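PDB 1FMJ: retinol dehydratase from Spodoptera frugiperda, which binds retinol next to adenosine-3',5'-diphosphate and, as a sulfotransferase relative, dehydrates retinol, probably by way of a sulfated intermediate. Local coordinates for residues I111-P114 against E115-E118; E133-L136 against G137-Y141; A184-P187 against R188-A191; L246-E249 against D250-D254. All coordinates share one frame; numbering follows the deposited sequence.

From the N terminus, the four contacts come in series, each closing a local turn, and none nests in or crosses another. Contact 1 is a turn in the loop between strand 104-105 and helix 132-142; contact 2 is part of that helix. The two touch, Y112 and Q117 lying against L139, and each holds a residue of the retinol pocket. On the opposite side of the chain's centre, contact 3 leads from strand 179-184 into helix 187-200, and contact 4 from strand 243-247 into helix 248-253. These strands are neighbours in the parallel sheet, so contacts 3 and 4 meet at A184 and R185, and both touch adenosine-3',5'-diphosphate.

Contact 1: residues I111-P114 against E115-E118; sequences IYDP and EKQE. With CA (calcium ion), chain F.
The ring of Y112 and the amide of Q117 are turned about 50° against each other, and the phenol oxygen does the touching: Y112 OH comes to 3.3 Å from Q117 CB, with the extended glutamine chain running on past it. Over one face of the Y112 ring sits P114 N, displaced toward the rim; the ring of Y120 also meets it, and helix 132-142 packs on it through L139 and S142. The same ring lines the retinol pocket. The other flat pair is the carboxylates of D113 and E115, side by side but with planes about 80° apart. D113 places CG trans to the backbone N (chi1 -173°), which brings OD2 within 3.2 Å of E115 N, which approaches from above the carboxylate plane. This bond closes an Asx turn, and it leads into a short 3-10 turn in the loop that joins strand 104-105 to helix 132-142. Two backbone bonds hold that turn: K116 N to D113 O at 2.7 Å, then Q117 N to P114 O at 3.1 Å. The aliphatic part of K116 runs across D113, CE lying 3.4 Å from OD1, while the ammonium goes on to the carbonyl of P32, so the opposite charges stay short of a salt bridge. D113 OD2 and E115 OE2 are 4.4 Å apart; a water donating to both D113 OD1 and E115 OE2 probably eases their repulsion. A second water donates to P114 O and is weakly bonded to Q117 NE2. Where the segment ends, E118 O binds the calcium ion at 2.5 Å, alongside N121 and D122.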
loop_
_atom_site.group_PDB
_atom_site.type_symbol
_atom_site.label_atom_id
_atom_site.label_comp_id
_atom_site.label_asym_id
_atom_site.label_seq_id
_atom_site.Cartn_x
_atom_site.Cartn_y
_atom_site.Cartn_z
ATOM N N ILE A 111 -11.685 0.020 -2.855
ATOM C CA ILE A 111 -12.251 0.165 -1.519
ATOM C C ILE A 111 -13.628 0.809 -1.561
ATOM O O ILE A 111 -14.352 0.817 -0.566
ATOM C CB ILE A 111 -11.319 0.997 -0.603
ATOM C CG1 ILE A 111 -11.761 0.867 0.853
ATOM C CG2 ILE A 111 -11.316 2.448 -1.036
ATOM C CD1 ILE A 111 -10.738 1.392 1.846
ATOM N N TYR A 112 -14.001 1.325 -2.724
ATOM C CA TYR A 112 -15.295 1.992 -2.872
ATOM C C TYR A 112 -16.290 1.238 -3.739
ATOM O O TYR A 112 -15.966 0.821 -4.841
ATOM C CB TYR A 112 -15.091 3.390 -3.456
ATOM C CG TYR A 112 -16.378 4.174 -3.640
ATOM C CD1 TYR A 112 -17.179 4.495 -2.543
ATOM C CD2 TYR A 112 -16.774 4.622 -4.905
ATOM C CE1 TYR A 112 -18.343 5.246 -2.694
ATOM C CE2 TYR A 112 -17.942 5.372 -5.070
ATOM C CZ TYR A 112 -18.720 5.679 -3.958
ATOM O OH TYR A 112 -19.877 6.403 -4.093
ATOM N N ASP A 113 -17.513 1.096 -3.239
ATOM C CA ASP A 113 -18.590 0.409 -3.952
ATOM C C ASP A 113 -19.718 1.418 -4.220
ATOM O O ASP A 113 -20.522 1.696 -3.337
ATOM C CB ASP A 113 -19.102 -0.739 -3.082
ATOM C CG ASP A 113 -20.104 -1.625 -3.793
ATOM O OD1 ASP A 113 -20.403 -2.705 -3.247
ATOM O OD2 ASP A 113 -20.596 -1.250 -4.879
ATOM N N PRO A 114 -19.794 1.968 -5.448
ATOM C CA PRO A 114 -20.828 2.950 -5.814
ATOM C C PRO A 114 -22.246 2.561 -5.403
ATOM O O PRO A 114 -23.052 3.412 -5.004
ATOM C CB PRO A 114 -20.677 3.060 -7.330
ATOM C CG PRO A 114 -19.220 2.812 -7.540
ATOM C CD PRO A 114 -18.955 1.640 -6.613
ATOM N N GLU A 115 -22.539 1.271 -5.500
ATOM C CA GLU A 115 -23.851 0.742 -5.151
ATOM C C GLU A 115 -24.197 1.025 -3.689
ATOM O O GLU A 115 -25.367 0.998 -3.302
ATOM C CB GLU A 115 -23.873 -0.772 -5.420
ATOM C CG GLU A 115 -25.257 -1.417 -5.367
ATOM C CD GLU A 115 -25.264 -2.866 -5.862
ATOM O OE1 GLU A 115 -26.344 -3.491 -5.851
ATOM O OE2 GLU A 115 -24.196 -3.379 -6.263
ATOM N N LYS A 116 -23.186 1.314 -2.875
ATOM C CA LYS A 116 -23.422 1.574 -1.457
ATOM C C LYS A 116 -23.042 2.988 -1.031
ATOM O O LYS A 116 -22.773 3.247 0.144
ATOM C CB LYS A 116 -22.644 0.559 -0.624
ATOM C CG LYS A 116 -22.923 -0.871 -1.012
ATOM C CD LYS A 116 -22.150 -1.851 -0.148
ATOM C CE LYS A 116 -22.411 -3.279 -0.607
ATOM N NZ LYS A 116 -21.777 -4.285 0.286
ATOM N N GLN A 117 -23.037 3.905 -1.989
ATOM C CA GLN A 117 -22.672 5.286 -1.720
ATOM C C GLN A 117 -23.318 5.877 -0.468
ATOM O O GLN A 117 -22.672 6.601 0.281
ATOM C CB GLN A 117 -23.001 6.159 -2.935
ATOM C CG GLN A 117 -22.795 7.649 -2.689
ATOM C CD GLN A 117 -22.974 8.490 -3.937
ATOM O OE1 GLN A 117 -23.152 9.705 -3.858
ATOM N NE2 GLN A 117 -22.917 7.849 -5.098
ATOM N N GLU A 118 -24.585 5.563 -0.233
ATOM C CA GLU A 118 -25.291 6.104 0.929
ATOM C C GLU A 118 -24.788 5.588 2.270
ATOM O O GLU A 118 -24.925 6.264 3.287
ATOM C CB GLU A 118 -26.801 5.813 0.835
ATOM C CG GLU A 118 -27.525 6.456 -0.344
ATOM C CD GLU A 118 -27.405 5.662 -1.637
ATOM O OE1 GLU A 118 -28.074 6.040 -2.622
ATOM O OE2 GLU A 118 -26.651 4.663 -1.672
HETATM CA CA CA F . -26.078 8.034 4.536
HETATM O O HOH W 1 -22.250 -4.368 -4.129
HETATM O O HOH W 2 -23.861 5.674 -6.388
#

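Contact 2: residues E133-L136 against G137-Y141; sequences ERYL and GLLEY
Y135 O is gripped twice from the next turn: L139 N donates to it at 3.0 Å, and L138 N adds a weak i to i+3 side bond. The stronger partner of L138 N is R134 O, at 2.8 Å. L139 N to Y135 O and L138 N to R134 O are i to i+4 bonds of alpha-helix 132-142, continued by G137 N to E133 O on one side and E140 N to L136 O on the other. One turn apart, Y135 and L139 also meet through their side chains. Y135 holds CG opposite its backbone N (chi1 178°), which swings the ring outward with a slight lean toward the next turn, and L139 sets CG beside its own N (chi1 -61°). As a result L139 CG lies over one face of the ring, offset toward its rim, and the methyl CD1 comes to 3.7 Å from Y135 CE2. L139 itself lines the retinol pocket. Next to it on the helix, L138 packs on Y298 and I303. R134 points its guanidinium out of the contact, to a salt bridge with E300 and a bond to D297 O. Toward the exposed side the packing thins out: G137 brings no side chain, and L136 reaches L139 only with a methyl, L136 CD2 standing 4.3 Å from L139 CD1.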
loop_
_atom_site.group_PDB
_atom_site.type_symbol
_atom_site.label_atom_id
_atom_site.label_comp_id
_atom_site.label_asym_id
_atom_site.label_seq_id
_atom_site.Cartn_x
_atom_site.Cartn_y
_atom_site.Cartn_z
ATOM N N GLU A 133 -18.911 18.811 -1.349
ATOM C CA GLU A 133 -18.339 19.039 -2.667
ATOM C C GLU A 133 -17.067 18.206 -2.863
ATOM O O GLU A 133 -16.908 17.516 -3.871
ATOM C CB GLU A 133 -18.019 20.524 -2.860
ATOM C CG GLU A 133 -17.484 20.853 -4.243
ATOM C CD GLU A 133 -17.009 22.296 -4.376
ATOM O OE1 GLU A 133 -16.624 22.689 -5.501
ATOM O OE2 GLU A 133 -17.008 23.032 -3.359
ATOM N N ARG A 134 -16.161 18.262 -1.893
ATOM C CA ARG A 134 -14.921 17.506 -2.003
ATOM C C ARG A 134 -15.163 16.021 -1.751
ATOM O O ARG A 134 -14.606 15.163 -2.440
ATOM C CB ARG A 134 -13.888 18.032 -1.009
ATOM C CG ARG A 134 -13.521 19.487 -1.208
ATOM C CD ARG A 134 -12.396 19.861 -0.264
ATOM N NE ARG A 134 -11.186 19.097 -0.554
ATOM C CZ ARG A 134 -10.137 19.017 0.259
ATOM N NH1 ARG A 134 -10.145 19.653 1.425
ATOM N NH2 ARG A 134 -9.075 18.300 -0.096
ATOM N N TYR A 135 -16.000 15.726 -0.767
ATOM C CA TYR A 135 -16.319 14.346 -0.427
ATOM C C TYR A 135 -16.856 13.605 -1.647
ATOM O O TYR A 135 -16.429 12.493 -1.948
ATOM C CB TYR A 135 -17.358 14.319 0.693
ATOM C CG TYR A 135 -17.803 12.934 1.088
ATOM C CD1 TYR A 135 -16.934 12.060 1.736
ATOM C CD2 TYR A 135 -19.097 12.496 0.817
ATOM C CE1 TYR A 135 -17.342 10.788 2.107
ATOM C CE2 TYR A 135 -19.515 11.226 1.183
ATOM C CZ TYR A 135 -18.633 10.378 1.828
ATOM O OH TYR A 135 -19.052 9.124 2.206
ATOM N N LEU A 136 -17.796 14.235 -2.345
ATOM C CA LEU A 136 -18.401 13.649 -3.532
ATOM C C LEU A 136 -17.398 13.555 -4.678
ATOM O O LEU A 136 -17.443 12.616 -5.468
ATOM C CB LEU A 136 -19.618 14.476 -3.965
ATOM C CG LEU A 136 -20.756 14.531 -2.948
ATOM C CD1 LEU A 136 -21.831 15.489 -3.434
ATOM C CD2 LEU A 136 -21.325 13.131 -2.741
ATOM N N GLY A 137 -16.509 14.543 -4.779
ATOM C CA GLY A 137 -15.499 14.515 -5.823
ATOM C C GLY A 137 -14.575 13.339 -5.552
ATOM O O GLY A 137 -14.048 12.718 -6.467
ATOM N N LEU A 138 -14.400 13.026 -4.273
ATOM C CA LEU A 138 -13.554 11.915 -3.847
ATOM C C LEU A 138 -14.214 10.594 -4.240
ATOM O O LEU A 138 -13.558 9.677 -4.741
ATOM C CB LEU A 138 -13.366 11.979 -2.331
ATOM C CG LEU A 138 -12.038 11.551 -1.716
ATOM C CD1 LEU A 138 -10.870 11.941 -2.623
ATOM C CD2 LEU A 138 -11.911 12.233 -0.346
ATOM N N LEU A 139 -15.517 10.501 -4.010
ATOM C CA LEU A 139 -16.250 9.296 -4.354
ATOM C C LEU A 139 -16.262 9.052 -5.860
ATOM O O LEU A 139 -16.186 7.912 -6.302
ATOM C CB LEU A 139 -17.691 9.378 -3.842
ATOM C CG LEU A 139 -17.868 9.507 -2.328
ATOM C CD1 LEU A 139 -19.337 9.359 -1.970
ATOM C CD2 LEU A 139 -17.059 8.447 -1.624
ATOM N N GLU A 140 -16.343 10.119 -6.647
ATOM C CA GLU A 140 -16.391 9.967 -8.099
ATOM C C GLU A 140 -15.079 9.450 -8.687
ATOM O O GLU A 140 -15.077 8.567 -9.544
ATOM C CB GLU A 140 -16.760 11.295 -8.764
ATOM C CG GLU A 140 -17.208 11.138 -10.205
ATOM C CD GLU A 140 -17.421 12.460 -10.904
ATOM O OE1 GLU A 140 -18.051 13.363 -10.305
ATOM O OE2 GLU A 140 -16.963 12.593 -12.059
ATOM N N TYR A 141 -13.966 10.015 -8.241
ATOM C CA TYR A 141 -12.659 9.591 -8.724
ATOM C C TYR A 141 -12.452 8.139 -8.346
ATOM O O TYR A 141 -11.937 7.348 -9.129
ATOM C CB TYR A 141 -11.559 10.429 -8.079
ATOM C CG TYR A 141 -10.156 10.048 -8.510
ATOM C CD1 TYR A 141 -9.618 10.536 -9.703
ATOM C CD2 TYR A 141 -9.368 9.205 -7.724
ATOM C CE1 TYR A 141 -8.326 10.197 -10.103
ATOM C CE2 TYR A 141 -8.073 8.857 -8.117
ATOM C CZ TYR A 141 -7.561 9.360 -9.306
ATOM O OH TYR A 141 -6.284 9.034 -9.705
#

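Contact 3: residues A184-P187 against R188-A191; sequences ARDP and RDVA. With A3P (adenosine-3'-5'-diphosphate), chain G.
D186 and R188 lock the first turn of helix 187-200, and D186 is its N-cap. D186 OD1 takes two donors, R188 N at 2.9 Å on its anti side and R188 NE at 3.0 Å on its syn lone pair. The other oxygen, OD2, receives R188 NH2 at 2.8 Å, also syn. This side-on salt bridge is close to flat, carboxylate and guanidinium only 22° apart; a bend in the arginine chain (chi3 -61°) brings the guanidinium back to the cap. With alanine in place of D186, R188 N would probably lose its cap, and the guanidinium, robbed of both carboxylate partners, would be held mainly by W319 and its packing neighbours. The tight part is buried: V190 CG2 presses to 3.2 Å from D186 O and also rests on R185 CB, while V190 N bonds to D186 O in the carbonyl plane. This is where strand 179-184 of the parallel sheet turns into the helix. The more open side is that of R188, partly exposed, with W319 in cation-pi contact. Between R185 and D189 the packing is direct, D189 CB lying over a face of the R185 guanidinium, but the polar link runs through a water, which accepts from R185 NE and donates to D189 OD2. D189 itself is held by the amides of G317 and W319. Fully extended, R185 meets the 3'-phosphate of adenosine-3',5'-diphosphate in its own plane, NH1 giving 3.0 Å to O3' and NH2 giving 2.8 Å to O3P.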
loop_
_atom_site.group_PDB
_atom_site.type_symbol
_atom_site.label_atom_id
_atom_site.label_comp_id
_atom_site.label_asym_id
_atom_site.label_seq_id
_atom_site.Cartn_x
_atom_site.Cartn_y
_atom_site.Cartn_z
ATOM N N ALA A 184 9.162 -4.171 1.320
ATOM C CA ALA A 184 8.735 -5.173 2.290
ATOM C C ALA A 184 9.143 -4.639 3.656
ATOM O O ALA A 184 10.080 -3.850 3.771
ATOM C CB ALA A 184 9.406 -6.514 2.027
ATOM N N ARG A 185 8.438 -5.070 4.689
ATOM C CA ARG A 185 8.708 -4.607 6.042
ATOM C C ARG A 185 8.288 -5.708 7.008
ATOM O O ARG A 185 7.387 -6.486 6.706
ATOM C CB ARG A 185 7.884 -3.342 6.305
ATOM C CG ARG A 185 8.129 -2.666 7.651
ATOM C CD ARG A 185 7.156 -1.508 7.850
ATOM N NE ARG A 185 7.424 -0.796 9.098
ATOM C CZ ARG A 185 6.689 0.203 9.574
ATOM N NH1 ARG A 185 5.616 0.633 8.910
ATOM N NH2 ARG A 185 7.037 0.777 10.721
ATOM N N ASP A 186 8.947 -5.775 8.161
ATOM C CA ASP A 186 8.623 -6.778 9.177
ATOM C C ASP A 186 7.098 -6.804 9.272
ATOM O O ASP A 186 6.481 -5.771 9.502
ATOM C CB ASP A 186 9.219 -6.355 10.519
ATOM C CG ASP A 186 9.083 -7.417 11.589
ATOM O OD1 ASP A 186 7.980 -7.984 11.765
ATOM O OD2 ASP A 186 10.100 -7.680 12.260
ATOM N N PRO A 187 6.478 -7.986 9.112
ATOM C CA PRO A 187 5.022 -8.174 9.166
ATOM C C PRO A 187 4.356 -7.663 10.447
ATOM O O PRO A 187 3.213 -7.194 10.428
ATOM C CB PRO A 187 4.852 -9.690 9.029
ATOM C CG PRO A 187 6.130 -10.162 8.452
ATOM C CD PRO A 187 7.165 -9.287 9.057
ATOM N N ARG A 188 5.063 -7.772 11.562
ATOM C CA ARG A 188 4.505 -7.343 12.835
ATOM C C ARG A 188 4.283 -5.835 12.918
ATOM O O ARG A 188 3.259 -5.390 13.437
ATOM C CB ARG A 188 5.383 -7.863 13.970
ATOM C CG ARG A 188 5.315 -9.385 14.060
ATOM C CD ARG A 188 6.460 -9.974 14.848
ATOM N NE ARG A 188 7.738 -9.667 14.229
ATOM C CZ ARG A 188 8.894 -10.189 14.616
ATOM N NH1 ARG A 188 8.928 -11.045 15.626
ATOM N NH2 ARG A 188 10.013 -9.852 13.990
ATOM N N ASP A 189 5.224 -5.056 12.389
ATOM C CA ASP A 189 5.098 -3.599 12.371
ATOM C C ASP A 189 4.091 -3.174 11.299
ATOM O O ASP A 189 3.440 -2.136 11.413
ATOM C CB ASP A 189 6.450 -2.941 12.077
ATOM C CG ASP A 189 7.412 -3.056 13.232
ATOM O OD1 ASP A 189 6.943 -2.987 14.389
ATOM O OD2 ASP A 189 8.636 -3.191 12.984
ATOM N N VAL A 190 4.004 -3.968 10.236
ATOM C CA VAL A 190 3.062 -3.718 9.157
ATOM C C VAL A 190 1.653 -3.865 9.738
ATOM O O VAL A 190 0.747 -3.087 9.424
ATOM C CB VAL A 190 3.242 -4.756 8.001
ATOM C CG1 VAL A 190 2.097 -4.652 7.020
ATOM C CG2 VAL A 190 4.565 -4.520 7.275
ATOM N N ALA A 191 1.477 -4.875 10.584
ATOM C CA ALA A 191 0.182 -5.132 11.207
ATOM C C ALA A 191 -0.199 -3.942 12.086
ATOM O O ALA A 191 -1.324 -3.454 12.021
ATOM C CB ALA A 191 0.241 -6.408 12.039
HETATM P P1 A3P G . 4.275 3.593 10.855
HETATM O O1P A3P G . 2.817 3.397 10.933
HETATM O O2P A3P G . 4.674 4.915 11.382
HETATM O O3P A3P G . 4.977 2.531 11.592
HETATM P P2 A3P G . 3.131 3.225 3.366
HETATM O O4P A3P G . 3.591 4.479 2.749
HETATM O O5P A3P G . 3.485 2.065 2.520
HETATM O O6P A3P G . 1.659 3.287 3.598
HETATM O "O5'" A3P G . 3.851 3.048 4.761
HETATM C "C5'" A3P G . 3.690 3.989 5.810
HETATM C "C4'" A3P G . 4.700 3.738 6.933
HETATM O "O4'" A3P G . 5.934 4.429 6.585
HETATM C "C3'" A3P G . 4.257 4.343 8.266
HETATM O "O3'" A3P G . 4.731 3.491 9.336
HETATM C "C2'" A3P G . 4.863 5.728 8.178
HETATM O "O2'" A3P G . 4.884 6.527 9.357
HETATM C "C1'" A3P G . 6.230 5.392 7.604
HETATM N N9 A3P G . 6.903 6.559 7.020
HETATM C C8 A3P G . 6.412 7.512 6.141
HETATM N N7 A3P G . 7.267 8.438 5.798
HETATM C C5 A3P G . 8.418 8.088 6.492
HETATM C C6 A3P G . 9.732 8.665 6.578
HETATM N N6 A3P G . 10.092 9.768 5.914
HETATM N N1 A3P G . 10.676 8.039 7.390
HETATM C C2 A3P G . 10.348 6.903 8.087
HETATM N N3 A3P G . 9.137 6.264 8.088
HETATM C C4 A3P G . 8.213 6.915 7.265
HETATM O O HOH W 3 9.421 -2.028 10.595
#

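Contact 4: residues L246-E249 against D250-D254; sequences LFYE and DYLKD. With HG (mercury (II) ion), chain C; A3P (adenosine-3'-5'-diphosphate), chain G.
Apolar contacts first: L252 CG stands over one face of the Y248 ring, and its CD1 touches Y248 CE2 at 3.8 Å. Across the turn, L246 meets Y251 at about a right angle, L246 CD1 lying 4.1 Å from Y251 CE2; the hydroxyl of Y251 bonds to T79. The backbone bonds that turn strand 243-247 into helix 248-253 are mostly weak i to i+3 ones, such as D250 N to F247 O; K253 N to E249 O, 3.1 Å, is sounder and lies in the carbonyl plane. By water, D250 OD2 is linked to F247 N, beside the edge of the F247 ring. E249 OE2 accepts from D186 N. One metal is bound: D254 O holds a mercury ion of the derivative at 2.8 Å, shared with C258. The ligand bond is Y248 OH to adenine N3, 2.9 Å: CG anti to the backbone N (chi1 170°) sends the hydroxyl toward the adenine, and N3 lies at the edge of the Y248 ring, in that ring's plane. Were Y248 a phenylalanine, adenine N3 would probably lose this donor. With L252 CD2 bordering C2, the turn holds the adenine through one directed bond and an apolar neighbour.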
loop_
_atom_site.group_PDB
_atom_site.type_symbol
_atom_site.label_atom_id
_atom_site.label_comp_id
_atom_site.label_asym_id
_atom_site.label_seq_id
_atom_site.Cartn_x
_atom_site.Cartn_y
_atom_site.Cartn_z
ATOM N N LEU A 246 13.369 -3.919 -1.737
ATOM C CA LEU A 246 13.995 -3.223 -0.627
ATOM C C LEU A 246 13.238 -3.494 0.663
ATOM O O LEU A 246 12.070 -3.885 0.642
ATOM C CB LEU A 246 14.019 -1.712 -0.884
ATOM C CG LEU A 246 14.725 -1.199 -2.139
ATOM C CD1 LEU A 246 14.583 0.310 -2.211
ATOM C CD2 LEU A 246 16.208 -1.608 -2.103
ATOM N N PHE A 247 13.911 -3.285 1.788
ATOM C CA PHE A 247 13.293 -3.481 3.090
ATOM C C PHE A 247 13.183 -2.138 3.797
ATOM O O PHE A 247 14.147 -1.377 3.856
ATOM C CB PHE A 247 14.113 -4.443 3.954
ATOM C CG PHE A 247 14.039 -5.876 3.508
ATOM C CD1 PHE A 247 15.058 -6.437 2.755
ATOM C CD2 PHE A 247 12.947 -6.666 3.847
ATOM C CE1 PHE A 247 14.994 -7.765 2.345
ATOM C CE2 PHE A 247 12.874 -7.993 3.441
ATOM C CZ PHE A 247 13.899 -8.543 2.690
ATOM N N TYR A 248 12.002 -1.857 4.337
ATOM C CA TYR A 248 11.752 -0.603 5.035
ATOM C C TYR A 248 12.792 -0.343 6.124
ATOM O O TYR A 248 13.193 0.794 6.357
ATOM C CB TYR A 248 10.356 -0.636 5.648
ATOM C CG TYR A 248 10.067 0.507 6.592
ATOM C CD1 TYR A 248 9.842 1.800 6.117
ATOM C CD2 TYR A 248 10.028 0.295 7.963
ATOM C CE1 TYR A 248 9.579 2.854 6.998
ATOM C CE2 TYR A 248 9.768 1.333 8.844
ATOM C CZ TYR A 248 9.544 2.603 8.360
ATOM O OH TYR A 248 9.266 3.611 9.253
ATOM N N GLU A 249 13.221 -1.400 6.793
ATOM C CA GLU A 249 14.207 -1.265 7.849
ATOM C C GLU A 249 15.517 -0.650 7.339
ATOM O O GLU A 249 16.120 0.189 8.015
ATOM C CB GLU A 249 14.482 -2.626 8.495
ATOM C CG GLU A 249 13.338 -3.182 9.353
ATOM C CD GLU A 249 12.144 -3.679 8.550
ATOM O OE1 GLU A 249 12.310 -4.010 7.356
ATOM O OE2 GLU A 249 11.038 -3.763 9.125
ATOM N N ASP A 250 15.953 -1.053 6.149
ATOM C CA ASP A 250 17.190 -0.518 5.603
ATOM C C ASP A 250 17.131 0.985 5.362
ATOM O O ASP A 250 18.160 1.655 5.391
ATOM C CB ASP A 250 17.581 -1.262 4.323
ATOM C CG ASP A 250 18.014 -2.696 4.605
ATOM O OD1 ASP A 250 18.686 -2.915 5.637
ATOM O OD2 ASP A 250 17.700 -3.599 3.801
ATOM N N TYR A 251 15.928 1.508 5.137
ATOM C CA TYR A 251 15.734 2.943 4.933
ATOM C C TYR A 251 16.131 3.686 6.210
ATOM O O TYR A 251 16.684 4.783 6.159
ATOM C CB TYR A 251 14.257 3.252 4.642
ATOM C CG TYR A 251 13.817 3.171 3.190
ATOM C CD1 TYR A 251 12.460 3.132 2.868
ATOM C CD2 TYR A 251 14.743 3.171 2.144
ATOM C CE1 TYR A 251 12.029 3.095 1.547
ATOM C CE2 TYR A 251 14.316 3.138 0.800
ATOM C CZ TYR A 251 12.956 3.099 0.518
ATOM O OH TYR A 251 12.513 3.066 -0.781
ATOM N N LEU A 252 15.819 3.075 7.354
ATOM C CA LEU A 252 16.110 3.652 8.661
ATOM C C LEU A 252 17.557 3.434 9.094
ATOM O O LEU A 252 18.082 4.187 9.921
ATOM C CB LEU A 252 15.178 3.049 9.721
ATOM C CG LEU A 252 13.678 3.036 9.417
ATOM C CD1 LEU A 252 12.931 2.436 10.601
ATOM C CD2 LEU A 252 13.195 4.449 9.135
ATOM N N LYS A 253 18.204 2.404 8.559
ATOM C CA LYS A 253 19.586 2.154 8.936
ATOM C C LYS A 253 20.541 2.984 8.078
ATOM O O LYS A 253 21.471 3.604 8.601
ATOM C CB LYS A 253 19.931 0.666 8.814
ATOM C CG LYS A 253 21.297 0.328 9.411
ATOM C CD LYS A 253 21.810 -1.045 8.987
ATOM C CE LYS A 253 23.251 -1.250 9.448
ATOM N NZ LYS A 253 23.876 -2.452 8.826
ATOM N N ASP A 254 20.303 3.012 6.768
ATOM C CA ASP A 254 21.163 3.769 5.858
ATOM C C ASP A 254 20.387 4.264 4.633
ATOM O O ASP A 254 20.482 3.677 3.554
ATOM C CB ASP A 254 22.332 2.887 5.400
ATOM C CG ASP A 254 23.478 3.690 4.813
ATOM O OD1 ASP A 254 23.230 4.770 4.244
ATOM O OD2 ASP A 254 24.633 3.230 4.910
HETATM HG HG HG C . 20.205 1.135 2.476
HETATM P P1 A3P G . 4.275 3.593 10.855
HETATM O O1P A3P G . 2.817 3.397 10.933
HETATM O O2P A3P G . 4.674 4.915 11.382
HETATM O O3P A3P G . 4.977 2.531 11.592
HETATM P P2 A3P G . 3.131 3.225 3.366
HETATM O O4P A3P G . 3.591 4.479 2.749
HETATM O O5P A3P G . 3.485 2.065 2.520
HETATM O O6P A3P G . 1.659 3.287 3.598
HETATM O "O5'" A3P G . 3.851 3.048 4.761
HETATM C "C5'" A3P G . 3.690 3.989 5.810
HETATM C "C4'" A3P G . 4.700 3.738 6.933
HETATM O "O4'" A3P G . 5.934 4.429 6.585
HETATM C "C3'" A3P G . 4.257 4.343 8.266
HETATM O "O3'" A3P G . 4.731 3.491 9.336
HETATM C "C2'" A3P G . 4.863 5.728 8.178
HETATM O "O2'" A3P G . 4.884 6.527 9.357
HETATM C "C1'" A3P G . 6.230 5.392 7.604
HETATM N N9 A3P G . 6.903 6.559 7.020
HETATM C C8 A3P G . 6.412 7.512 6.141
HETATM N N7 A3P G . 7.267 8.438 5.798
HETATM C C5 A3P G . 8.418 8.088 6.492
HETATM C C6 A3P G . 9.732 8.665 6.578
HETATM N N6 A3P G . 10.092 9.768 5.914
HETATM N N1 A3P G . 10.676 8.039 7.390
HETATM C C2 A3P G . 10.348 6.903 8.087
HETATM N N3 A3P G . 9.137 6.264 8.088
HETATM C C4 A3P G . 8.213 6.915 7.265
HETATM O O HOH W 4 16.693 -3.271 1.459
#